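Long-range contact in catalytic domain of the nuclear inclusion protein A (nia) (Tobacco etch virus, PDB 1LVM), which cleaves peptide bonds as a chymotrypsin-type viral cysteine protease of peptidase family C4, captured here in complex with its product peptide: residues D86-I91 and F187-K192. The protein carries 1 engineered substitution. Sequence-based numbering, arbitrary orientation.
Sequences DGRDMI and FTSVPK
Pro191 lies over one face of the Arg88 guanidinium, its CB 3.7 Å from NH1 and offset toward the rim, while Ser189 OG sits at the edge, near the plane. Arg88 NH2 gives Ser189 OG a fairly straight bond (2.9 Å, 153°), and Arg88 NE reaches it at 3.3 Å, a more bent bond (136°). Arg88 NE also bonds Ser189 O at 3.0 Å from above the carbonyl plane; with NE and NH2 both engaged, the guanidinium grips Ser189 side-on. The chain, extended from CG to NE, carries NE to Ser189. The Ser189 hydroxyl can pass its single proton to the Gly145 or Ile146 carbonyl, which share it at best. Nearer the backbone, Arg88 CB rests on Thr188 CG2 (3.7 Å), and a water links Asp89 N to Thr188 OG1. Ser176 OG bonds both Asp89 OD2 and Thr188 OG1, while Asp89 OD1 takes the His54 N-H. The place of Asp89 beside His54 and an aromatic side chain of the bound peptide is consistent with the aspartate of a chymotrypsin-like triad. The contact thus bridges the two halves of the fold: the loop between strands 81-84 and 91-94 meets the end of strand 185-189 of the six-stranded barrel.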
# COMPACT_ATOMS: atom_id res chain seq x y z
N ASP A 86 -11.25 -8.41 3.93
CA ASP A 86 -11.55 -9.79 3.60
C ASP A 86 -10.97 -10.27 2.26
O ASP A 86 -11.22 -9.66 1.21
CB ASP A 86 -13.10 -9.90 3.56
CG ASP A 86 -13.62 -11.27 3.96
OD1 ASP A 86 -12.82 -12.21 4.08
OD2 ASP A 86 -14.85 -11.38 4.16
N GLY A 87 -10.21 -11.34 2.30
CA GLY A 87 -9.70 -11.93 1.07
C GLY A 87 -8.66 -11.18 0.28
O GLY A 87 -8.31 -11.66 -0.79
N ARG A 88 -8.16 -10.05 0.79
CA ARG A 88 -7.15 -9.17 0.08
C ARG A 88 -5.93 -8.98 1.00
O ARG A 88 -6.04 -9.06 2.22
CB ARG A 88 -7.70 -7.72 -0.15
CG ARG A 88 -8.71 -7.61 -1.32
CD ARG A 88 -9.32 -6.23 -1.53
NE ARG A 88 -9.68 -5.98 -2.97
CZ ARG A 88 -10.82 -6.37 -3.50
NH1 ARG A 88 -11.69 -6.99 -2.73
NH2 ARG A 88 -11.12 -6.11 -4.77
N ASP A 89 -4.78 -8.69 0.40
CA ASP A 89 -3.59 -8.38 1.18
C ASP A 89 -3.68 -6.90 1.57
O ASP A 89 -2.81 -6.06 1.18
CB ASP A 89 -2.34 -8.61 0.32
CG ASP A 89 -1.03 -8.25 1.04
OD1 ASP A 89 -0.96 -8.39 2.30
OD2 ASP A 89 -0.08 -7.82 0.31
N MET A 90 -4.66 -6.56 2.38
CA MET A 90 -4.83 -5.17 2.80
C MET A 90 -5.38 -5.08 4.20
O MET A 90 -6.27 -5.86 4.58
CB MET A 90 -5.79 -4.40 1.82
CG MET A 90 -5.77 -2.84 2.05
SD MET A 90 -6.91 -1.97 0.97
CE MET A 90 -5.80 -1.87 -0.45
N ILE A 91 -4.88 -4.13 4.98
CA ILE A 91 -5.40 -4.05 6.35
C ILE A 91 -5.35 -2.58 6.73
O ILE A 91 -4.58 -1.81 6.15
CB ILE A 91 -4.44 -4.89 7.31
CG1 ILE A 91 -5.03 -5.07 8.75
CG2 ILE A 91 -3.02 -4.24 7.40
CD1 ILE A 91 -4.17 -6.03 9.58
N PHE A 187 -0.64 -5.88 -7.75
CA PHE A 187 -1.01 -5.03 -6.62
C PHE A 187 -2.37 -5.50 -6.11
O PHE A 187 -3.15 -6.16 -6.81
CB PHE A 187 -1.01 -3.52 -7.03
CG PHE A 187 -2.12 -3.08 -7.97
CD1 PHE A 187 -3.35 -2.70 -7.50
CD2 PHE A 187 -1.86 -2.96 -9.37
CE1 PHE A 187 -4.33 -2.19 -8.40
CE2 PHE A 187 -2.80 -2.46 -10.25
CZ PHE A 187 -4.05 -2.07 -9.78
N THR A 188 -2.65 -5.18 -4.86
CA THR A 188 -3.92 -5.52 -4.29
C THR A 188 -4.81 -4.33 -4.56
O THR A 188 -4.49 -3.18 -4.21
CB THR A 188 -3.77 -5.71 -2.76
OG1 THR A 188 -2.91 -6.85 -2.52
CG2 THR A 188 -5.11 -5.91 -2.10
N SER A 189 -5.92 -4.60 -5.23
CA SER A 189 -6.88 -3.59 -5.56
C SER A 189 -7.64 -2.98 -4.36
O SER A 189 -7.90 -3.63 -3.31
CB SER A 189 -7.91 -4.14 -6.56
OG SER A 189 -8.67 -5.19 -5.96
N VAL A 190 -7.98 -1.70 -4.50
CA VAL A 190 -8.81 -1.02 -3.52
C VAL A 190 -10.17 -1.73 -3.70
O VAL A 190 -10.64 -1.85 -4.85
CB VAL A 190 -8.97 0.49 -3.91
CG1 VAL A 190 -10.28 1.10 -3.30
CG2 VAL A 190 -7.67 1.26 -3.45
N PRO A 191 -10.81 -2.18 -2.58
CA PRO A 191 -12.10 -2.84 -2.69
C PRO A 191 -13.26 -1.89 -2.95
O PRO A 191 -13.19 -0.67 -2.73
CB PRO A 191 -12.25 -3.57 -1.35
CG PRO A 191 -11.54 -2.58 -0.33
CD PRO A 191 -10.38 -1.97 -1.16
N LYS A 192 -14.39 -2.44 -3.33
CA LYS A 192 -15.57 -1.60 -3.53
C LYS A 192 -15.95 -0.84 -2.24
O LYS A 192 -15.80 -1.36 -1.13
CB LYS A 192 -16.72 -2.50 -3.95
CG LYS A 192 -17.98 -1.80 -4.22
CD LYS A 192 -19.07 -2.85 -4.53
CE LYS A 192 -20.39 -2.23 -4.93
NZ LYS A 192 -20.24 -1.36 -6.12
O HOH W 1 -4.56 -9.21 -2.39